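Long-range contact in alkane monooxygenase (Geobacillus thermodenitrificans, PDB 3B9O), which belongs to the luciferase-like monooxygenases, enzymes with a TIM-barrel fold, and binds flavin mononucleotide in its pocket: residues Phe245-Phe257 and Ser342-Gly354. Sequence-based numbering, arbitrary orientation.
With FMN (flavin mononucleotide), chain C.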
ATOM      1  N   PHE A 245       0.494  -0.739   6.985  1.00 16.73           N
ATOM      2  CA  PHE A 245      -0.305   0.467   6.738  1.00 17.68           C
ATOM      3  C   PHE A 245      -1.530   0.368   7.686  1.00 17.05           C
ATOM      4  O   PHE A 245      -2.461  -0.394   7.449  1.00 22.55           O
ATOM      5  CB  PHE A 245      -0.687   0.493   5.234  1.00 22.37           C
ATOM      6  CG  PHE A 245      -1.488   1.718   4.767  1.00 30.70           C
ATOM      7  CD1 PHE A 245      -2.141   1.668   3.514  1.00 16.20           C
ATOM      8  CD2 PHE A 245      -1.627   2.888   5.548  1.00 34.63           C
ATOM      9  CE1 PHE A 245      -2.903   2.781   3.053  1.00 25.58           C
ATOM     10  CE2 PHE A 245      -2.385   4.021   5.079  1.00 20.45           C
ATOM     11  CZ  PHE A 245      -3.026   3.945   3.838  1.00 28.16           C
ATOM     12  N   LEU A 246      -1.493   1.148   8.753  1.00 17.60           N
ATOM     13  CA  LEU A 246      -2.502   1.164   9.810  1.00 24.98           C
ATOM     14  C   LEU A 246      -3.597   2.182   9.555  1.00 25.35           C
ATOM     15  O   LEU A 246      -3.365   3.257   8.967  1.00 25.41           O
ATOM     16  CB  LEU A 246      -1.831   1.580  11.091  1.00 14.94           C
ATOM     17  CG  LEU A 246      -1.236   0.683  12.173  1.00 36.04           C
ATOM     18  CD1 LEU A 246      -1.199  -0.750  11.834  1.00 24.25           C
ATOM     19  CD2 LEU A 246       0.100   1.259  12.631  1.00 22.23           C
ATOM     20  N   GLY A 247      -4.802   1.831   9.989  1.00 28.15           N
ATOM     21  CA  GLY A 247      -5.890   2.795  10.103  1.00 29.73           C
ATOM     22  C   GLY A 247      -5.787   3.509  11.435  1.00 28.00           C
ATOM     23  O   GLY A 247      -5.227   2.971  12.389  1.00 24.49           O
ATOM     24  N   GLY A 248      -6.319   4.735  11.507  1.00 31.69           N
ATOM     25  CA  GLY A 248      -6.294   5.504  12.751  1.00 21.87           C
ATOM     26  C   GLY A 248      -5.813   6.909  12.515  1.00 22.37           C
ATOM     27  O   GLY A 248      -4.943   7.137  11.661  1.00 24.85           O
ATOM     28  N   LYS A 249      -6.392   7.855  13.256  1.00 24.93           N
ATOM     29  CA  LYS A 249      -6.169   9.294  13.023  1.00 21.79           C
ATOM     30  C   LYS A 249      -5.648  10.055  14.227  1.00 26.18           C
ATOM     31  O   LYS A 249      -5.521  11.285  14.167  1.00 30.92           O
ATOM     32  CB  LYS A 249      -7.425  10.006  12.519  1.00 23.72           C
ATOM     33  CG  LYS A 249      -8.692   9.681  13.282  1.00 38.04           C
ATOM     34  CD  LYS A 249      -9.863  10.671  13.050  1.00 42.09           C
ATOM     35  CE  LYS A 249      -9.992  11.221  11.640  1.00 64.98           C
ATOM     36  NZ  LYS A 249     -11.461  11.352  11.299  1.00 50.97           N
ATOM     37  N   ASP A 250      -5.362   9.351  15.317  1.00 24.18           N
ATOM     38  CA  ASP A 250      -4.829   9.997  16.525  1.00 26.12           C
ATOM     39  C   ASP A 250      -3.796   9.139  17.248  1.00 19.27           C
ATOM     40  O   ASP A 250      -3.631   7.970  16.928  1.00 19.99           O
ATOM     41  CB  ASP A 250      -5.972  10.403  17.490  1.00 27.62           C
ATOM     42  CG  ASP A 250      -6.870   9.244  17.868  1.00 27.23           C
ATOM     43  OD1 ASP A 250      -8.109   9.367  17.700  1.00 57.87           O
ATOM     44  OD2 ASP A 250      -6.382   8.223  18.350  1.00 33.97           O
ATOM     45  N   VAL A 251      -3.128   9.703  18.244  1.00 19.75           N
ATOM     46  CA  VAL A 251      -2.030   8.984  18.899  1.00 21.13           C
ATOM     47  C   VAL A 251      -2.540   7.733  19.606  1.00 35.64           C
ATOM     48  O   VAL A 251      -1.980   6.632  19.434  1.00 24.28           O
ATOM     49  CB  VAL A 251      -1.253   9.870  19.926  1.00 20.99           C
ATOM     50  CG1 VAL A 251      -0.424   8.990  20.872  1.00 16.90           C
ATOM     51  CG2 VAL A 251      -0.375  10.897  19.228  1.00 20.91           C
ATOM     52  N   GLU A 252      -3.626   7.886  20.379  1.00 23.64           N
ATOM     53  CA  GLU A 252      -4.094   6.792  21.208  1.00 19.20           C
ATOM     54  C   GLU A 252      -4.375   5.540  20.361  1.00 21.00           C
ATOM     55  O   GLU A 252      -3.990   4.435  20.747  1.00 18.72           O
ATOM     56  CB  GLU A 252      -5.340   7.192  22.044  1.00 30.35           C
ATOM     57  CG  GLU A 252      -5.290   8.604  22.760  1.00 37.61           C
ATOM     58  CD  GLU A 252      -5.788   9.766  21.857  1.00103.59           C
ATOM     59  OE1 GLU A 252      -4.916  10.439  21.202  1.00 29.84           O
ATOM     60  OE2 GLU A 252      -7.056   9.988  21.806  1.00 46.86           O
ATOM     61  N   THR A 253      -5.041   5.731  19.211  1.00 18.72           N
ATOM     62  CA  THR A 253      -5.479   4.628  18.325  1.00 18.92           C
ATOM     63  C   THR A 253      -4.282   3.987  17.646  1.00 18.95           C
ATOM     64  O   THR A 253      -4.080   2.765  17.717  1.00 24.78           O
ATOM     65  CB  THR A 253      -6.489   5.114  17.238  1.00 18.79           C
ATOM     66  OG1 THR A 253      -7.669   5.592  17.875  1.00 27.35           O
ATOM     67  CG2 THR A 253      -6.911   3.972  16.307  1.00 25.76           C
ATOM     68  N   LEU A 254      -3.483   4.823  17.005  1.00 21.11           N
ATOM     69  CA  LEU A 254      -2.281   4.358  16.305  1.00 18.76           C
ATOM     70  C   LEU A 254      -1.286   3.685  17.236  1.00 15.19           C
ATOM     71  O   LEU A 254      -0.709   2.640  16.880  1.00 18.24           O
ATOM     72  CB  LEU A 254      -1.660   5.502  15.495  1.00 19.52           C
ATOM     73  CG  LEU A 254      -2.458   5.949  14.246  1.00 18.16           C
ATOM     74  CD1 LEU A 254      -1.881   7.279  13.694  1.00 19.73           C
ATOM     75  CD2 LEU A 254      -2.456   4.845  13.172  1.00 16.54           C
ATOM     76  N   LYS A 255      -1.117   4.229  18.446  1.00 13.01           N
ATOM     77  CA  LYS A 255      -0.169   3.653  19.399  1.00 21.13           C
ATOM     78  C   LYS A 255      -0.590   2.263  19.853  1.00 20.72           C
ATOM     79  O   LYS A 255       0.248   1.350  19.979  1.00 19.22           O
ATOM     80  CB  LYS A 255      -0.006   4.560  20.605  1.00 26.30           C
ATOM     81  CG  LYS A 255       1.073   4.104  21.568  1.00 30.56           C
ATOM     82  CD  LYS A 255       1.345   5.214  22.587  1.00 37.38           C
ATOM     83  CE  LYS A 255       1.778   4.624  23.886  1.00 60.37           C
ATOM     84  NZ  LYS A 255       2.720   3.475  23.668  1.00 54.69           N
ATOM     85  N   PHE A 256      -1.899   2.114  20.060  1.00 17.64           N
ATOM     86  CA  PHE A 256      -2.502   0.850  20.432  1.00 21.32           C
ATOM     87  C   PHE A 256      -2.202  -0.201  19.378  1.00 22.79           C
ATOM     88  O   PHE A 256      -1.839  -1.343  19.710  1.00 19.48           O
ATOM     89  CB  PHE A 256      -4.026   0.955  20.638  1.00 20.09           C
ATOM     90  CG  PHE A 256      -4.691  -0.400  20.869  1.00 20.39           C
ATOM     91  CD1 PHE A 256      -4.720  -0.967  22.160  1.00 26.41           C
ATOM     92  CD2 PHE A 256      -5.218  -1.130  19.800  1.00 24.28           C
ATOM     93  CE1 PHE A 256      -5.298  -2.233  22.390  1.00 29.79           C
ATOM     94  CE2 PHE A 256      -5.792  -2.390  20.011  1.00 42.26           C
ATOM     95  CZ  PHE A 256      -5.826  -2.941  21.317  1.00 24.75           C
ATOM     96  N   PHE A 257      -2.391   0.172  18.115  1.00 22.29           N
ATOM     97  CA  PHE A 257      -2.214  -0.794  17.029  1.00 18.57           C
ATOM     98  C   PHE A 257      -0.748  -1.132  16.785  1.00 19.21           C
ATOM     99  O   PHE A 257      -0.423  -2.285  16.532  1.00 15.22           O
ATOM    100  CB  PHE A 257      -2.971  -0.355  15.757  1.00 22.19           C
ATOM    101  CG  PHE A 257      -4.470  -0.446  15.904  1.00 25.54           C
ATOM    102  CD1 PHE A 257      -5.267   0.689  15.830  1.00 33.63           C
ATOM    103  CD2 PHE A 257      -5.073  -1.676  16.181  1.00 42.24           C
ATOM    104  CE1 PHE A 257      -6.646   0.603  15.995  1.00 28.64           C
ATOM    105  CE2 PHE A 257      -6.448  -1.773  16.344  1.00 44.81           C
ATOM    106  CZ  PHE A 257      -7.233  -0.631  16.249  1.00 40.32           C
ATOM    107  N   SER A 342     -19.843  13.425   5.360  1.00 30.19           N
ATOM    108  CA  SER A 342     -19.876  14.573   4.451  1.00 43.92           C
ATOM    109  C   SER A 342     -18.848  15.647   4.815  1.00 45.32           C
ATOM    110  O   SER A 342     -18.866  16.752   4.261  1.00 74.98           O
ATOM    111  CB  SER A 342     -21.292  15.156   4.279  1.00 61.99           C
ATOM    112  OG  SER A 342     -21.939  15.347   5.521  1.00 77.92           O
ATOM    113  N   LYS A 343     -17.930  15.293   5.718  1.00 34.21           N
ATOM    114  CA  LYS A 343     -16.835  16.174   6.140  1.00 76.49           C
ATOM    115  C   LYS A 343     -15.447  15.614   5.743  1.00 62.35           C
ATOM    116  O   LYS A 343     -15.242  14.391   5.761  1.00 43.45           O
ATOM    117  CB  LYS A 343     -16.924  16.425   7.654  1.00 51.15           C
ATOM    118  CG  LYS A 343     -18.331  16.836   8.123  1.00 62.30           C
ATOM    119  CD  LYS A 343     -18.386  17.275   9.591  1.00 80.05           C
ATOM    120  CE  LYS A 343     -17.933  16.170  10.555  1.00 73.41           C
ATOM    121  NZ  LYS A 343     -18.464  16.404  11.937  1.00 59.84           N
ATOM    122  N   LEU A 344     -14.512  16.511   5.393  1.00 60.75           N
ATOM    123  CA  LEU A 344     -13.172  16.131   4.898  1.00 45.14           C
ATOM    124  C   LEU A 344     -12.280  15.367   5.881  1.00 62.01           C
ATOM    125  O   LEU A 344     -11.396  14.606   5.451  1.00 61.04           O
ATOM    126  CB  LEU A 344     -12.378  17.341   4.377  1.00 60.87           C
ATOM    127  CG  LEU A 344     -12.816  18.177   3.178  1.00 42.12           C
ATOM    128  CD1 LEU A 344     -11.631  18.436   2.278  1.00 48.28           C
ATOM    129  CD2 LEU A 344     -13.918  17.516   2.407  1.00 42.75           C
ATOM    130  N   ASP A 345     -12.481  15.596   7.179  1.00 49.16           N
ATOM    131  CA  ASP A 345     -11.711  14.904   8.213  1.00 70.88           C
ATOM    132  C   ASP A 345     -12.473  13.747   8.882  1.00 55.25           C
ATOM    133  O   ASP A 345     -12.111  13.307   9.980  1.00 61.92           O
ATOM    134  CB  ASP A 345     -11.164  15.892   9.260  1.00 63.68           C
ATOM    135  CG  ASP A 345     -12.250  16.504  10.144  1.00 75.87           C
ATOM    136  OD1 ASP A 345     -13.421  16.656   9.707  1.00 73.81           O
ATOM    137  OD2 ASP A 345     -11.900  16.840  11.298  1.00 73.08           O
ATOM    138  N   GLY A 346     -13.513  13.253   8.217  1.00 52.72           N
ATOM    139  CA  GLY A 346     -14.304  12.150   8.759  1.00 67.58           C
ATOM    140  C   GLY A 346     -13.755  10.757   8.447  1.00 80.23           C
ATOM    141  O   GLY A 346     -14.292   9.749   8.945  1.00 66.60           O
ATOM    142  N   LYS A 347     -12.694  10.699   7.626  1.00 59.53           N
ATOM    143  CA  LYS A 347     -12.096   9.428   7.202  1.00 29.83           C
ATOM    144  C   LYS A 347     -11.208   8.844   8.313  1.00 29.92           C
ATOM    145  O   LYS A 347     -11.020   9.481   9.344  1.00 30.11           O
ATOM    146  CB  LYS A 347     -11.321   9.625   5.897  1.00 31.99           C
ATOM    147  CG  LYS A 347     -12.208   9.939   4.688  1.00 53.05           C
ATOM    148  CD  LYS A 347     -12.521   8.690   3.850  1.00 59.70           C
ATOM    149  CE  LYS A 347     -13.748   8.895   2.939  1.00 63.52           C
ATOM    150  NZ  LYS A 347     -14.088   7.678   2.105  1.00 51.84           N
ATOM    151  N   TRP A 348     -10.668   7.638   8.119  1.00 31.46           N
ATOM    152  CA  TRP A 348      -9.856   7.026   9.181  1.00 33.70           C
ATOM    153  C   TRP A 348      -8.358   7.422   9.161  1.00 32.36           C
ATOM    154  O   TRP A 348      -7.517   6.715   9.739  1.00 35.68           O
ATOM    155  CB  TRP A 348     -10.072   5.503   9.268  1.00 43.54           C
ATOM    156  CG  TRP A 348      -9.960   4.946  10.725  1.00 73.73           C
ATOM    157  CD1 TRP A 348     -10.061   5.672  11.909  1.00 63.77           C
ATOM    158  CD2 TRP A 348      -9.771   3.569  11.121  1.00 55.13           C
ATOM    159  NE1 TRP A 348      -9.921   4.827  12.999  1.00 81.35           N
ATOM    160  CE2 TRP A 348      -9.748   3.538  12.551  1.00 70.64           C
ATOM    161  CE3 TRP A 348      -9.603   2.364  10.414  1.00 48.17           C
ATOM    162  CZ2 TRP A 348      -9.566   2.347  13.281  1.00 51.23           C
ATOM    163  CZ3 TRP A 348      -9.422   1.177  11.141  1.00 70.43           C
ATOM    164  CH2 TRP A 348      -9.410   1.183  12.567  1.00 66.22           C
ATOM    165  N   PHE A 349      -8.058   8.547   8.494  1.00 26.19           N
ATOM    166  CA  PHE A 349      -6.727   9.169   8.453  1.00 26.61           C
ATOM    167  C   PHE A 349      -6.728  10.553   9.088  1.00 22.13           C
ATOM    168  O   PHE A 349      -7.693  11.309   8.979  1.00 28.58           O
ATOM    169  CB  PHE A 349      -6.245   9.311   6.998  1.00 29.33           C
ATOM    170  CG  PHE A 349      -6.227   8.017   6.239  1.00 38.32           C
ATOM    171  CD1 PHE A 349      -5.518   6.901   6.735  1.00 71.54           C
ATOM    172  CD2 PHE A 349      -6.926   7.885   5.050  1.00 39.48           C
ATOM    173  CE1 PHE A 349      -5.491   5.672   6.046  1.00 26.40           C
ATOM    174  CE2 PHE A 349      -6.896   6.646   4.339  1.00 55.82           C
ATOM    175  CZ  PHE A 349      -6.173   5.547   4.849  1.00 34.99           C
ATOM    176  N   LYS A 350      -5.628  10.891   9.729  1.00 21.32           N
ATOM    177  CA  LYS A 350      -5.371  12.255  10.170  1.00 24.83           C
ATOM    178  C   LYS A 350      -5.506  13.277   9.005  1.00 33.30           C
ATOM    179  O   LYS A 350      -4.974  13.082   7.901  1.00 18.59           O
ATOM    180  CB  LYS A 350      -3.973  12.333  10.820  1.00 24.31           C
ATOM    181  CG  LYS A 350      -3.467  13.732  11.171  1.00 25.04           C
ATOM    182  CD  LYS A 350      -4.120  14.235  12.409  1.00 29.54           C
ATOM    183  CE  LYS A 350      -3.461  15.499  12.961  1.00 31.91           C
ATOM    184  NZ  LYS A 350      -4.067  15.743  14.332  1.00 24.89           N
ATOM    185  N   LEU A 351      -6.223  14.365   9.274  1.00 20.95           N
ATOM    186  CA  LEU A 351      -6.198  15.541   8.401  1.00 26.96           C
ATOM    187  C   LEU A 351      -5.380  16.664   9.033  1.00 23.93           C
ATOM    188  O   LEU A 351      -5.724  17.164  10.112  1.00 25.25           O
ATOM    189  CB  LEU A 351      -7.617  16.025   8.071  1.00 24.41           C
ATOM    190  CG  LEU A 351      -7.671  17.330   7.266  1.00 28.47           C
ATOM    191  CD1 LEU A 351      -6.841  17.258   5.973  1.00 20.05           C
ATOM    192  CD2 LEU A 351      -9.129  17.752   6.977  1.00 26.24           C
ATOM    193  N   SER A 352      -4.283  17.042   8.390  1.00 16.15           N
ATOM    194  CA  SER A 352      -3.497  18.177   8.872  1.00 19.55           C
ATOM    195  C   SER A 352      -3.657  19.423   7.955  1.00 24.21           C
ATOM    196  O   SER A 352      -3.329  19.390   6.766  1.00 20.46           O
ATOM    197  CB  SER A 352      -2.024  17.765   9.068  1.00 20.81           C
ATOM    198  OG  SER A 352      -1.298  18.804   9.703  1.00 20.73           O
ATOM    199  N   VAL A 353      -4.138  20.533   8.519  1.00 18.12           N
ATOM    200  CA  VAL A 353      -4.408  21.722   7.727  1.00 18.00           C
ATOM    201  C   VAL A 353      -3.664  22.911   8.321  1.00 22.35           C
ATOM    202  O   VAL A 353      -3.788  23.169   9.516  1.00 19.32           O
ATOM    203  CB  VAL A 353      -5.910  22.049   7.727  1.00 18.70           C
ATOM    204  CG1 VAL A 353      -6.194  23.300   6.814  1.00 17.10           C
ATOM    205  CG2 VAL A 353      -6.716  20.844   7.321  1.00 16.50           C
ATOM    206  N   GLY A 354      -2.887  23.639   7.517  1.00 19.87           N
ATOM    207  CA  GLY A 354      -2.252  24.846   8.036  1.00 16.89           C
ATOM    208  C   GLY A 354      -0.936  25.136   7.353  1.00 14.83           C
ATOM    209  O   GLY A 354      -0.753  24.790   6.200  1.00 16.99           O
TER
HETATM  210  N1  FMN C 441      -8.096  -3.566   0.430  1.00 55.89           N
HETATM  211  C2  FMN C 441      -7.966  -3.673  -0.912  1.00 87.73           C
HETATM  212  O2  FMN C 441      -8.586  -4.609  -1.498  1.00 53.32           O
HETATM  213  N3  FMN C 441      -7.170  -2.767  -1.568  1.00 53.06           N
HETATM  214  C4  FMN C 441      -6.507  -1.773  -0.896  1.00 58.29           C
HETATM  215  O4  FMN C 441      -5.781  -0.965  -1.513  1.00 56.77           O
HETATM  216  C4A FMN C 441      -6.632  -1.664   0.498  1.00 44.69           C
HETATM  217  N5  FMN C 441      -5.995  -0.703   1.232  1.00 53.21           N
HETATM  218  C5A FMN C 441      -6.174  -0.642   2.590  1.00 66.26           C
HETATM  219  C6  FMN C 441      -5.544   0.341   3.378  1.00 52.67           C
HETATM  220  C7  FMN C 441      -5.731   0.378   4.774  1.00 41.13           C
HETATM  221  C7M FMN C 441      -5.063   1.430   5.634  1.00 65.89           C
HETATM  222  C8  FMN C 441      -6.539  -0.567   5.387  1.00 62.37           C
HETATM  223  C8M FMN C 441      -6.752  -0.536   6.883  1.00 56.28           C
HETATM  224  C9  FMN C 441      -7.177  -1.548   4.618  1.00 40.44           C
HETATM  225  C9A FMN C 441      -7.004  -1.593   3.223  1.00 71.07           C
HETATM  226  N10 FMN C 441      -7.625  -2.546   2.480  1.00 83.50           N
HETATM  227  C10 FMN C 441      -7.459  -2.592   1.142  1.00 70.05           C
HETATM  228  C1' FMN C 441      -8.499  -3.564   3.101  1.00 64.74           C
HETATM  229  C2' FMN C 441      -7.706  -4.864   3.319  1.00 60.62           C
HETATM  230  O2' FMN C 441      -6.376  -4.744   2.811  1.00 43.14           O
HETATM  231  C3' FMN C 441      -8.327  -6.132   2.710  1.00 60.97           C
HETATM  232  O3' FMN C 441      -8.757  -5.953   1.342  1.00 46.02           O
HETATM  233  C4' FMN C 441      -9.390  -6.785   3.621  1.00 72.58           C
HETATM  234  O4' FMN C 441     -10.618  -7.023   2.925  1.00 84.09           O
HETATM  235  C5' FMN C 441      -9.711  -6.000   4.898  1.00 65.18           C
HETATM  236  O5' FMN C 441      -8.814  -6.513   5.875  1.00 47.04           O
HETATM  237  P   FMN C 441      -9.165  -6.593   7.440  1.00 51.81           P
HETATM  238  O1P FMN C 441     -10.619  -7.033   7.486  1.00 71.81           O
HETATM  239  O2P FMN C 441      -8.165  -7.590   7.945  1.00 30.75           O
HETATM  240  O3P FMN C 441      -9.024  -5.181   7.979  1.00 63.87           O
HETATM  241  O   HOH W   1      -3.508   9.102  10.537  1.00 24.53           O
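At the flavin-binding end of the TIM barrel, the loop that follows strand 243-246 meets the loop leading into strand 350-354, and the indole of W348 lies over the glycine pair G247-G248. The CA of G248 sits above the five-membered ring, 3.8 Å from its centroid, and the CA of G247 above the six-membered ring, so the peptide between them covers one face of the indole. G247 has no side chain to hold the ring off; at G248 the backbone angles and the nearby L254 leave no room for one. G248 N gives its hydrogen to W348 O (2.9 Å), while a water that accepts from K350 N also lies within hydrogen-bonding distance of G248 O. Strand 350-354 is an extra parallel strand on the later half of 276-285, the barrel neighbour of 243-246, and these bonds tie its lead-in to the loop after 243-246. The aliphatic part of K249 runs past the F349-K350 peptide, with CB 3.4 Å from K350 N; bends at chi3 (37°) and chi4 carry NZ to K347 O (2.7 Å), which it meets in the carbonyl plane. Deeper in, F245 and F349 touch rim to rim, CE2 of F245 lying 3.6 Å from CE1 of F349, their planes nearly parallel. Methyl C7M of flavin mononucleotide rests over the centre of the F245 ring, 3.4 Å above its plane, and also reaches the edge of F349. The rings of F10 and F55 pack edge-to-face with F245.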